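Local coordinates for protein beta-lactamase (Klebsiella pneumoniae, PDB 6KBY) that probably hydrolyses beta-lactams to substituted beta-amino acids, as a class C enzyme conferring antibiotic resistance, and binds adenosine monophosphate covalently, at residues S97-E102 and G165-K170; N31-S36 and A53-Q58; D20-P25 and Y360-S365. All coordinates share one frame; numbering follows the deposited sequence.

Contact 1: residues S97-E102 and G165-K170; sequences SHYVPE and GMIAAK
The phenol oxygen of Y99, at the far end of the side chain from I167, is hydrogen-bonded to the backbone N of S91, which fixes the tip of the ring. H98 braces one ring face, its CD2 edge 3.5 Å above the Y99 plane and over the centre. The contact itself is made at the root of the tyrosine, where I167 CG2 lies 3.8 Å from Y99 CB and meets the ring obliquely. Branching at CB suits isoleucine to this place: CG2 stands anti to the backbone N and serves Y99, while CG1, anti to the carbonyl carbon (chi1 -72°), turns to V100. There V100 CG2 sits 3.8 Å from I167 CG1. The same methyl is met by the long, pliant side chain of M166, bent at its last torsion (chi3 84°) so that CE comes within 3.8 Å of V100 CG2. Each of these pairs crosses at about a right angle. M138 of helix 134-143 also touches V100, and A168 packs on L80 and A81 of helix 72-86. Apolar seating of a short helix and its following turn against helix 158-171 belongs to the helical domain of the class C beta-lactamase fold.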
ATOM      1  N   SER A  97      -2.991 -23.896  -4.731  1.00  8.70           N
ATOM      2  CA  SER A  97      -3.837 -25.035  -4.390  1.00  9.62           C
ATOM      3  C   SER A  97      -3.231 -25.888  -3.283  1.00 10.27           C
ATOM      4  O   SER A  97      -3.968 -26.607  -2.601  1.00 11.56           O
ATOM      5  CB  SER A  97      -4.169 -25.876  -5.623  1.00 11.92           C
ATOM      6  OG  SER A  97      -3.017 -26.534  -6.082  1.00 12.72           O
ATOM      7  N   HIS A  98      -1.918 -25.810  -3.070  1.00 10.73           N
ATOM      8  CA  HIS A  98      -1.339 -26.459  -1.900  1.00 11.24           C
ATOM      9  C   HIS A  98      -1.994 -25.960  -0.618  1.00 11.61           C
ATOM     10  O   HIS A  98      -2.264 -26.747   0.298  1.00 13.33           O
ATOM     11  CB  HIS A  98       0.168 -26.218  -1.858  1.00 11.28           C
ATOM     12  CG  HIS A  98       0.833 -26.804  -0.653  1.00 12.41           C
ATOM     13  ND1 HIS A  98       1.102 -28.151  -0.536  1.00 16.78           N
ATOM     14  CD2 HIS A  98       1.272 -26.231   0.493  1.00 15.04           C
ATOM     15  CE1 HIS A  98       1.682 -28.383   0.628  1.00 18.92           C
ATOM     16  NE2 HIS A  98       1.796 -27.236   1.273  1.00 18.10           N
ATOM     17  N   TYR A  99      -2.260 -24.654  -0.538  1.00 10.27           N
ATOM     18  CA  TYR A  99      -2.840 -24.056   0.659  1.00 10.60           C
ATOM     19  C   TYR A  99      -4.353 -23.931   0.618  1.00 11.54           C
ATOM     20  O   TYR A  99      -4.971 -23.770   1.676  1.00 12.27           O
ATOM     21  CB  TYR A  99      -2.233 -22.671   0.920  1.00 11.04           C
ATOM     22  CG  TYR A  99      -0.772 -22.754   1.258  1.00 10.51           C
ATOM     23  CD1 TYR A  99      -0.357 -23.274   2.475  1.00 12.02           C
ATOM     24  CD2 TYR A  99       0.199 -22.342   0.354  1.00 10.47           C
ATOM     25  CE1 TYR A  99       0.977 -23.378   2.786  1.00 12.07           C
ATOM     26  CE2 TYR A  99       1.538 -22.438   0.660  1.00 11.30           C
ATOM     27  CZ  TYR A  99       1.920 -22.959   1.874  1.00 11.32           C
ATOM     28  OH  TYR A  99       3.253 -23.059   2.176  1.00 12.92           O
ATOM     29  N   VAL A 100      -4.956 -23.969  -0.564  1.00 11.09           N
ATOM     30  CA  VAL A 100      -6.403 -23.850  -0.715  1.00 12.44           C
ATOM     31  C   VAL A 100      -6.874 -25.140  -1.375  1.00 13.91           C
ATOM     32  O   VAL A 100      -7.019 -25.190  -2.604  1.00 12.99           O
ATOM     33  CB  VAL A 100      -6.778 -22.608  -1.539  1.00 11.97           C
ATOM     34  CG1 VAL A 100      -8.287 -22.391  -1.519  1.00 13.87           C
ATOM     35  CG2 VAL A 100      -6.038 -21.372  -1.023  1.00 13.48           C
ATOM     36  N   PRO A 101      -7.106 -26.206  -0.601  1.00 14.25           N
ATOM     37  CA  PRO A 101      -7.319 -27.530  -1.210  1.00 17.55           C
ATOM     38  C   PRO A 101      -8.527 -27.624  -2.123  1.00 16.41           C
ATOM     39  O   PRO A 101      -8.531 -28.472  -3.027  1.00 16.45           O
ATOM     40  CB  PRO A 101      -7.447 -28.465   0.001  1.00 20.57           C
ATOM     41  CG  PRO A 101      -6.794 -27.723   1.131  1.00 21.18           C
ATOM     42  CD  PRO A 101      -7.067 -26.271   0.869  1.00 17.46           C
ATOM     43  N   GLU A 102      -9.545 -26.784  -1.926  1.00 16.46           N
ATOM     44  CA  GLU A 102     -10.682 -26.758  -2.842  1.00 17.91           C
ATOM     45  C   GLU A 102     -10.256 -26.466  -4.273  1.00 17.28           C
ATOM     46  O   GLU A 102     -10.953 -26.868  -5.213  1.00 18.62           O
ATOM     47  CB  GLU A 102     -11.692 -25.699  -2.397  1.00 22.00           C
ATOM     48  CG  GLU A 102     -12.079 -25.744  -0.936  1.00 26.94           C
ATOM     49  CD  GLU A 102     -11.330 -24.717  -0.104  1.00 26.45           C
ATOM     50  OE1 GLU A 102     -10.133 -24.949   0.201  1.00 26.33           O
ATOM     51  OE2 GLU A 102     -11.916 -23.656   0.237  1.00 33.29           O
ATOM     52  N   GLY A 165      -3.535 -12.540   1.014  1.00  7.26           N
ATOM     53  CA  GLY A 165      -3.892 -12.304   2.403  1.00  8.48           C
ATOM     54  C   GLY A 165      -4.709 -13.433   2.997  1.00  8.43           C
ATOM     55  O   GLY A 165      -4.531 -13.799   4.161  1.00  8.79           O
ATOM     56  N   MET A 166      -5.622 -13.994   2.208  1.00  8.82           N
ATOM     57  CA  MET A 166      -6.437 -15.112   2.672  1.00  9.51           C
ATOM     58  C   MET A 166      -5.563 -16.301   3.054  1.00  8.75           C
ATOM     59  O   MET A 166      -5.759 -16.920   4.109  1.00  9.37           O
ATOM     60  CB  MET A 166      -7.417 -15.491   1.564  1.00 10.98           C
ATOM     61  CG  MET A 166      -8.403 -16.593   1.900  1.00 13.40           C
ATOM     62  SD  MET A 166      -9.308 -17.113   0.426  1.00 15.19           S
ATOM     63  CE  MET A 166      -8.142 -18.273  -0.272  1.00 15.85           C
ATOM     64  N   ILE A 167      -4.596 -16.634   2.200  1.00  8.14           N
ATOM     65  CA  ILE A 167      -3.697 -17.752   2.467  1.00  8.82           C
ATOM     66  C   ILE A 167      -2.841 -17.466   3.690  1.00  8.09           C
ATOM     67  O   ILE A 167      -2.640 -18.336   4.547  1.00  8.98           O
ATOM     68  CB  ILE A 167      -2.843 -18.032   1.219  1.00  8.70           C
ATOM     69  CG1 ILE A 167      -3.699 -18.660   0.121  1.00  9.37           C
ATOM     70  CG2 ILE A 167      -1.660 -18.927   1.553  1.00  9.18           C
ATOM     71  CD1 ILE A 167      -3.028 -18.662  -1.242  1.00  9.93           C
ATOM     72  N   ALA A 168      -2.319 -16.244   3.791  1.00  7.93           N
ATOM     73  CA  ALA A 168      -1.491 -15.886   4.935  1.00  8.68           C
ATOM     74  C   ALA A 168      -2.267 -16.038   6.236  1.00  8.28           C
ATOM     75  O   ALA A 168      -1.772 -16.632   7.200  1.00  8.91           O
ATOM     76  CB  ALA A 168      -0.992 -14.454   4.777  1.00  8.64           C
ATOM     77  N   ALA A 169      -3.488 -15.504   6.283  1.00  8.77           N
ATOM     78  CA  ALA A 169      -4.273 -15.581   7.511  1.00  8.98           C
ATOM     79  C   ALA A 169      -4.587 -17.027   7.870  1.00  9.76           C
ATOM     80  O   ALA A 169      -4.434 -17.439   9.026  1.00 10.60           O
ATOM     81  CB  ALA A 169      -5.557 -14.768   7.369  1.00 10.46           C
ATOM     82  N   LYS A 170      -5.013 -17.818   6.884  1.00  9.41           N
ATOM     83  CA  LYS A 170      -5.331 -19.216   7.156  1.00 11.02           C
ATOM     84  C   LYS A 170      -4.121 -19.953   7.712  1.00 11.98           C
ATOM     85  O   LYS A 170      -4.253 -20.771   8.633  1.00 12.02           O
ATOM     86  CB  LYS A 170      -5.844 -19.893   5.885  1.00 11.91           C
ATOM     87  CG  LYS A 170      -6.230 -21.356   6.057  1.00 13.87           C
ATOM     88  CD  LYS A 170      -7.507 -21.491   6.870  1.00 21.26           C
ATOM     89  CE  LYS A 170      -7.947 -22.940   6.979  1.00 24.46           C
ATOM     90  NZ  LYS A 170      -9.237 -23.055   7.710  1.00 29.80           N
TER

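Contact 2: residues N31-S36 and A53-Q58; sequences NIPGMS and AAKQPQ
With CG of K55 beside its own backbone N (chi1 -63°) and every later torsion near 180°, the lysine chain runs out straight and brings its CE up to the CG-CB edge of the P33 ring. CG of the proline, puckered exo, is 3.5 Å from K55 CE, and P33 CB is 4.0 Å from the same carbon; the two side chains cross obliquely. The contact joins the link between helix 11-30 and strand 34-41 to the small two-stranded sheet of 54-55 and 58-60, close to a classic beta bulge at A53 and A54.

N31 ends helix 11-30 in a Schellman motif. Its positive phi of 55° is a conformation that asparagine adopts more readily than most residues, and it turns the chain out of the helix towards P33. The rigid, NH-less ring suits the position after that turn, since it offers apolar ring carbons to the CE methylene of the lysine, while the backbone of P33 still pairs with L52. Y209 completes the setting: it touches P33, makes a cation-pi interaction with K55 and hydrogen-bonds through its OH to K55 N. The lysine is thus gripped at both its backbone and its charge. At G34 the lack of a side chain allows close passage of the two backbones, with G34 CA 4.9 Å from A53 N.

Beyond CE the contact turns polar and lies at the surface. The partly negative C-terminal end of the helix probably attracts the ammonium group, but NZ is joined to N31 O, just beyond that end, through a water: that water accepts from K55 NZ at 2.8 Å and donates to N31 O at 3.0 Å.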
ATOM      1  N   ASN A  31      -9.197  20.751  -6.186  1.00  9.03           N
ATOM      2  CA  ASN A  31     -10.352  20.812  -5.292  1.00  8.54           C
ATOM      3  C   ASN A  31     -10.368  19.652  -4.297  1.00  8.51           C
ATOM      4  O   ASN A  31     -11.398  19.010  -4.067  1.00  9.57           O
ATOM      5  CB  ASN A  31     -11.665  20.920  -6.064  1.00 10.50           C
ATOM      6  CG  ASN A  31     -12.777  21.466  -5.213  1.00 12.42           C
ATOM      7  OD1 ASN A  31     -12.551  22.330  -4.367  1.00 14.12           O
ATOM      8  ND2 ASN A  31     -13.988  20.968  -5.426  1.00 16.51           N
ATOM      9  N   ILE A  32      -9.209  19.380  -3.707  1.00  8.30           N
ATOM     10  CA  ILE A  32      -9.076  18.356  -2.675  1.00  8.74           C
ATOM     11  C   ILE A  32      -9.473  18.980  -1.347  1.00  8.58           C
ATOM     12  O   ILE A  32      -8.836  19.954  -0.924  1.00  8.50           O
ATOM     13  CB  ILE A  32      -7.624  17.866  -2.585  1.00  7.77           C
ATOM     14  CG1 ILE A  32      -7.175  17.239  -3.907  1.00  9.31           C
ATOM     15  CG2 ILE A  32      -7.460  16.901  -1.423  1.00  8.74           C
ATOM     16  CD1 ILE A  32      -5.670  17.121  -4.030  1.00  8.62           C
ATOM     17  N   PRO A  33     -10.485  18.464  -0.643  1.00  8.35           N
ATOM     18  CA  PRO A  33     -10.917  19.155   0.584  1.00  9.27           C
ATOM     19  C   PRO A  33      -9.909  19.101   1.714  1.00  7.61           C
ATOM     20  O   PRO A  33      -9.725  20.107   2.410  1.00  8.79           O
ATOM     21  CB  PRO A  33     -12.232  18.452   0.947  1.00  9.98           C
ATOM     22  CG  PRO A  33     -12.716  17.885  -0.348  1.00 11.01           C
ATOM     23  CD  PRO A  33     -11.464  17.446  -1.068  1.00  8.87           C
ATOM     24  N   GLY A  34      -9.260  17.961   1.920  1.00  7.68           N
ATOM     25  CA  GLY A  34      -8.384  17.790   3.068  1.00  8.02           C
ATOM     26  C   GLY A  34      -7.222  16.874   2.760  1.00  7.17           C
ATOM     27  O   GLY A  34      -7.348  15.917   1.988  1.00  7.38           O
ATOM     28  N   MET A  35      -6.079  17.173   3.376  1.00  7.23           N
ATOM     29  CA  MET A  35      -4.907  16.319   3.250  1.00  6.95           C
ATOM     30  C   MET A  35      -4.156  16.265   4.565  1.00  7.05           C
ATOM     31  O   MET A  35      -4.232  17.178   5.390  1.00  7.51           O
ATOM     32  CB  MET A  35      -3.928  16.801   2.174  1.00  7.52           C
ATOM     33  CG  MET A  35      -4.457  16.667   0.768  1.00  7.10           C
ATOM     34  SD  MET A  35      -3.251  16.928  -0.545  1.00  8.00           S
ATOM     35  CE  MET A  35      -2.178  15.504  -0.361  1.00  8.76           C
ATOM     36  N   SER A  36      -3.397  15.189   4.735  1.00  6.73           N
ATOM     37  CA  SER A  36      -2.339  15.157   5.727  1.00  7.18           C
ATOM     38  C   SER A  36      -1.091  14.617   5.053  1.00  6.71           C
ATOM     39  O   SER A  36      -1.158  13.637   4.296  1.00  7.37           O
ATOM     40  CB  SER A  36      -2.712  14.316   6.947  1.00  8.11           C
ATOM     41  OG  SER A  36      -1.675  14.364   7.907  1.00  8.14           O
ATOM     42  N   ALA A  53     -11.694  17.394   6.681  1.00  9.35           N
ATOM     43  CA  ALA A  53     -12.054  15.985   6.616  1.00  9.57           C
ATOM     44  C   ALA A  53     -13.478  15.795   6.108  1.00  9.19           C
ATOM     45  O   ALA A  53     -13.786  14.768   5.496  1.00  9.97           O
ATOM     46  CB  ALA A  53     -11.919  15.371   8.006  1.00 10.08           C
ATOM     47  N   ALA A  54     -14.355  16.767   6.358  1.00 10.04           N
ATOM     48  CA  ALA A  54     -15.734  16.720   5.895  1.00 10.58           C
ATOM     49  C   ALA A  54     -16.199  18.144   5.642  1.00 11.87           C
ATOM     50  O   ALA A  54     -15.806  19.064   6.362  1.00 11.91           O
ATOM     51  CB  ALA A  54     -16.645  16.062   6.936  1.00 13.66           C
ATOM     52  N   LYS A  55     -17.034  18.318   4.619  1.00 13.32           N
ATOM     53  CA  LYS A  55     -17.525  19.647   4.267  1.00 15.31           C
ATOM     54  C   LYS A  55     -18.773  20.046   5.044  1.00 17.52           C
ATOM     55  O   LYS A  55     -18.905  21.207   5.448  1.00 19.60           O
ATOM     56  CB  LYS A  55     -17.842  19.707   2.774  1.00 16.46           C
ATOM     57  CG  LYS A  55     -16.648  19.507   1.873  1.00 16.28           C
ATOM     58  CD  LYS A  55     -17.049  19.673   0.423  1.00 16.21           C
ATOM     59  CE  LYS A  55     -15.902  19.332  -0.502  1.00 15.55           C
ATOM     60  NZ  LYS A  55     -16.255  19.553  -1.931  1.00 16.85           N
ATOM     61  N   GLN A  56     -19.695  19.113   5.251  1.00 18.05           N
ATOM     62  CA  GLN A  56     -20.997  19.453   5.806  1.00 21.26           C
ATOM     63  C   GLN A  56     -21.552  18.320   6.663  1.00 21.93           C
ATOM     64  O   GLN A  56     -21.942  17.279   6.136  1.00 23.95           O
ATOM     65  CB  GLN A  56     -21.975  19.786   4.677  1.00 22.09           C
ATOM     66  CG  GLN A  56     -23.282  20.397   5.146  1.00 27.52           C
ATOM     67  CD  GLN A  56     -23.081  21.459   6.208  1.00 29.65           C
ATOM     68  OE1 GLN A  56     -22.270  22.373   6.046  1.00 33.09           O
ATOM     69  NE2 GLN A  56     -23.815  21.340   7.308  1.00 29.20           N
ATOM     70  N   PRO A  57     -21.571  18.505   7.993  1.00 22.14           N
ATOM     71  CA  PRO A  57     -21.006  19.638   8.737  1.00 21.27           C
ATOM     72  C   PRO A  57     -19.482  19.684   8.645  1.00 20.66           C
ATOM     73  O   PRO A  57     -18.833  18.642   8.542  1.00 19.62           O
ATOM     74  CB  PRO A  57     -21.426  19.352  10.183  1.00 24.75           C
ATOM     75  CG  PRO A  57     -22.608  18.457  10.064  1.00 25.80           C
ATOM     76  CD  PRO A  57     -22.321  17.598   8.877  1.00 25.20           C
ATOM     77  N   GLN A  58     -18.926  20.889   8.682  1.00 18.06           N
ATOM     78  CA  GLN A  58     -17.501  21.074   8.454  1.00 18.62           C
ATOM     79  C   GLN A  58     -16.689  20.471   9.594  1.00 18.43           C
ATOM     80  O   GLN A  58     -16.995  20.683  10.772  1.00 18.84           O
ATOM     81  CB  GLN A  58     -17.208  22.567   8.328  1.00 21.63           C
ATOM     82  CG  GLN A  58     -15.790  22.894   7.944  1.00 22.70           C
ATOM     83  CD  GLN A  58     -15.614  24.352   7.576  1.00 24.79           C
ATOM     84  OE1 GLN A  58     -16.209  24.836   6.612  1.00 25.88           O
ATOM     85  NE2 GLN A  58     -14.798  25.062   8.343  1.00 26.75           N
TER
HETATM   86  O   HOH W   1     -14.182  18.223  -3.327  1.00 15.25           O

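Contact 3: residues D20-P25 and Y360-S365; sequences DDLIQP and YKILSS
L22 meets I362 tightly: CD1 of the leucine is 3.6 Å from I362 CG1, the two side chains lying alongside each other and pointing opposite ways. Leucine suits the place because its fork gives two methyls to two partners. With CG held beside the backbone N (chi1 -67°), CD1 reaches the inner isoleucine and also K361 CB at 3.8 Å, while CD2 lies 3.8 Å from K361 CD. That second branch marks the looser, outer side. Here K361, extended beyond CG, lends only its methylenes to the apolar surface and carries its ammonium group onward at an exposed position.

Helices 11-30 and 352-364, from the two ends of the chain, lie side by side over the large antiparallel sheet, as in other serine beta-lactamases. I362 also packs on V19 and on I342 of strand 340-346; L22 and I23 both reach V358, and I23 presses on M35 and V37 of strand 34-41.

Away from the sheet, serines turn their hydroxyls back on their own helix. S365 OG donates 2.7 Å to I362 O, in the carbonyl plane on a lone pair, and S365 N binds the same oxygen. On Y360 O the donors S364 OG, at 2.8 Å, and S364 N arrive from opposite faces of the carbonyl plane, the hydroxyl tilted 34° from it.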
ATOM      1  N   ASP A  20       4.099  23.005   2.399  1.00  8.50           N
ATOM      2  CA  ASP A  20       3.001  23.957   2.215  1.00  9.90           C
ATOM      3  C   ASP A  20       2.958  24.479   0.785  1.00  8.52           C
ATOM      4  O   ASP A  20       1.888  24.580   0.174  1.00  9.32           O
ATOM      5  CB  ASP A  20       3.186  25.164   3.141  1.00 10.59           C
ATOM      6  CG  ASP A  20       2.856  24.888   4.595  1.00 11.79           C
ATOM      7  OD1 ASP A  20       2.357  23.801   4.942  1.00 13.18           O
ATOM      8  OD2 ASP A  20       3.084  25.819   5.407  1.00 14.42           O
ATOM      9  N   ASP A  21       4.124  24.848   0.244  1.00  9.14           N
ATOM     10  CA  ASP A  21       4.187  25.475  -1.070  1.00  9.40           C
ATOM     11  C   ASP A  21       3.765  24.539  -2.189  1.00  8.61           C
ATOM     12  O   ASP A  21       3.368  25.016  -3.256  1.00  9.99           O
ATOM     13  CB  ASP A  21       5.590  26.011  -1.350  1.00 10.89           C
ATOM     14  CG  ASP A  21       5.914  27.264  -0.550  1.00 13.15           C
ATOM     15  OD1 ASP A  21       5.027  27.774   0.169  1.00 13.78           O
ATOM     16  OD2 ASP A  21       7.068  27.734  -0.640  1.00 17.27           O
ATOM     17  N   LEU A  22       3.873  23.224  -1.982  1.00  8.15           N
ATOM     18  CA  LEU A  22       3.394  22.256  -2.962  1.00  7.82           C
ATOM     19  C   LEU A  22       1.960  21.817  -2.693  1.00  8.08           C
ATOM     20  O   LEU A  22       1.181  21.637  -3.636  1.00  9.43           O
ATOM     21  CB  LEU A  22       4.307  21.028  -2.982  1.00  8.67           C
ATOM     22  CG  LEU A  22       5.708  21.316  -3.515  1.00  9.58           C
ATOM     23  CD1 LEU A  22       6.674  20.202  -3.147  1.00 10.80           C
ATOM     24  CD2 LEU A  22       5.674  21.502  -5.019  1.00 14.92           C
ATOM     25  N   ILE A  23       1.594  21.634  -1.425  1.00  7.32           N
ATOM     26  CA  ILE A  23       0.289  21.066  -1.098  1.00  8.01           C
ATOM     27  C   ILE A  23      -0.829  22.080  -1.282  1.00  7.22           C
ATOM     28  O   ILE A  23      -1.916  21.727  -1.750  1.00  7.67           O
ATOM     29  CB  ILE A  23       0.308  20.471   0.321  1.00  7.88           C
ATOM     30  CG1 ILE A  23       1.254  19.265   0.374  1.00  8.14           C
ATOM     31  CG2 ILE A  23      -1.100  20.094   0.783  1.00  8.82           C
ATOM     32  CD1 ILE A  23       0.820  18.087  -0.499  1.00  8.71           C
ATOM     33  N   GLN A  24      -0.617  23.341  -0.901  1.00  7.51           N
ATOM     34  CA  GLN A  24      -1.703  24.311  -1.043  1.00  7.52           C
ATOM     35  C   GLN A  24      -2.140  24.488  -2.490  1.00  7.55           C
ATOM     36  O   GLN A  24      -3.352  24.406  -2.759  1.00  7.95           O
ATOM     37  CB  GLN A  24      -1.379  25.619  -0.319  1.00  8.66           C
ATOM     38  CG  GLN A  24      -1.352  25.456   1.181  1.00 11.09           C
ATOM     39  CD  GLN A  24      -1.107  26.765   1.887  1.00 12.95           C
ATOM     40  OE1 GLN A  24      -0.399  27.633   1.374  1.00 16.44           O
ATOM     41  NE2 GLN A  24      -1.708  26.930   3.058  1.00 15.47           N
ATOM     42  N   PRO A  25      -1.248  24.709  -3.457  1.00  7.82           N
ATOM     43  CA  PRO A  25      -1.717  24.778  -4.850  1.00  8.19           C
ATOM     44  C   PRO A  25      -2.294  23.464  -5.348  1.00  7.75           C
ATOM     45  O   PRO A  25      -3.272  23.471  -6.107  1.00  8.27           O
ATOM     46  CB  PRO A  25      -0.462  25.209  -5.626  1.00  9.94           C
ATOM     47  CG  PRO A  25       0.426  25.853  -4.586  1.00 12.22           C
ATOM     48  CD  PRO A  25       0.184  25.049  -3.347  1.00  9.10           C
ATOM     49  N   TYR A 360       8.295  13.410  -4.921  1.00  7.99           N
ATOM     50  CA  TYR A 360       9.661  13.508  -5.420  1.00  8.06           C
ATOM     51  C   TYR A 360      10.269  14.864  -5.080  1.00  7.84           C
ATOM     52  O   TYR A 360      11.417  14.944  -4.624  1.00  8.02           O
ATOM     53  CB  TYR A 360       9.653  13.263  -6.932  1.00  8.46           C
ATOM     54  CG  TYR A 360      11.006  13.419  -7.579  1.00  9.87           C
ATOM     55  CD1 TYR A 360      11.924  12.378  -7.583  1.00 14.05           C
ATOM     56  CD2 TYR A 360      11.369  14.607  -8.188  1.00 11.96           C
ATOM     57  CE1 TYR A 360      13.175  12.527  -8.182  1.00 16.53           C
ATOM     58  CE2 TYR A 360      12.604  14.765  -8.780  1.00 18.47           C
ATOM     59  CZ  TYR A 360      13.499  13.728  -8.775  1.00 19.08           C
ATOM     60  OH  TYR A 360      14.730  13.900  -9.372  1.00 24.19           O
ATOM     61  N   LYS A 361       9.509  15.942  -5.286  1.00  7.49           N
ATOM     62  CA  LYS A 361      10.021  17.268  -4.962  1.00  8.46           C
ATOM     63  C   LYS A 361      10.296  17.404  -3.472  1.00  7.95           C
ATOM     64  O   LYS A 361      11.310  17.989  -3.072  1.00  8.81           O
ATOM     65  CB  LYS A 361       9.040  18.332  -5.436  1.00  8.74           C
ATOM     66  CG  LYS A 361       8.972  18.465  -6.945  1.00  9.82           C
ATOM     67  CD  LYS A 361       7.855  19.415  -7.326  1.00 11.28           C
ATOM     68  CE  LYS A 361       7.786  19.659  -8.819  1.00 14.12           C
ATOM     69  NZ  LYS A 361       6.580  20.460  -9.173  1.00 17.55           N
ATOM     70  N   ILE A 362       9.404  16.890  -2.630  1.00  8.11           N
ATOM     71  CA  ILE A 362       9.606  17.003  -1.190  1.00  8.12           C
ATOM     72  C   ILE A 362      10.839  16.222  -0.752  1.00  7.18           C
ATOM     73  O   ILE A 362      11.725  16.762  -0.078  1.00  8.31           O
ATOM     74  CB  ILE A 362       8.344  16.580  -0.420  1.00  8.21           C
ATOM     75  CG1 ILE A 362       7.220  17.580  -0.674  1.00  8.25           C
ATOM     76  CG2 ILE A 362       8.646  16.491   1.073  1.00  8.80           C
ATOM     77  CD1 ILE A 362       5.871  17.124  -0.168  1.00  8.61           C
ATOM     78  N   LEU A 363      10.921  14.942  -1.119  1.00  8.23           N
ATOM     79  CA  LEU A 363      12.069  14.166  -0.662  1.00  8.39           C
ATOM     80  C   LEU A 363      13.377  14.717  -1.228  1.00  9.14           C
ATOM     81  O   LEU A 363      14.400  14.736  -0.536  1.00  9.97           O
ATOM     82  CB  LEU A 363      11.888  12.682  -0.975  1.00  9.81           C
ATOM     83  CG  LEU A 363      10.769  11.947  -0.217  1.00 10.71           C
ATOM     84  CD1 LEU A 363      10.893  10.443  -0.408  1.00 11.99           C
ATOM     85  CD2 LEU A 363      10.735  12.297   1.266  1.00 11.36           C
ATOM     86  N   SER A 364      13.361  15.202  -2.468  1.00  9.34           N
ATOM     87  CA  SER A 364      14.585  15.746  -3.045  1.00 11.43           C
ATOM     88  C   SER A 364      15.069  16.989  -2.307  1.00 10.48           C
ATOM     89  O   SER A 364      16.264  17.306  -2.365  1.00 12.38           O
ATOM     90  CB  SER A 364      14.388  16.031  -4.535  1.00 13.08           C
ATOM     91  OG  SER A 364      14.100  14.835  -5.244  1.00 13.60           O
ATOM     92  N   SER A 365      14.182  17.694  -1.600  1.00 10.07           N
ATOM     93  CA  SER A 365      14.549  18.900  -0.869  1.00 10.46           C
ATOM     94  C   SER A 365      15.245  18.616   0.459  1.00 10.91           C
ATOM     95  O   SER A 365      15.752  19.560   1.080  1.00 12.27           O
ATOM     96  CB  SER A 365      13.297  19.743  -0.598  1.00 10.56           C
ATOM     97  OG  SER A 365      12.554  19.236   0.505  1.00 10.37           O
TER

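How the contacts relate
Following the chain, helix 11-30 first supplies 20-25, one half of contact 3, which stays open until the C-terminal helix arrives with 360-365. Contact 2 begins as that first helix ends and closes after the hairpin of strands 34-41 and 44-50. Contact 1 opens later, at 97-102, and closes at 165-170 in the helical domain, across a loop that includes helices 113-117 and 134-143. Contacts 1 and 2 thus follow in series, both lie within the long span of contact 3, and none cross. Contacts 2 and 3 adjoin, M35 CE lying 4.0 Å from I23 CD1, whereas contact 1 sits across the molecule, its centre about 40 Å from that of contact 2.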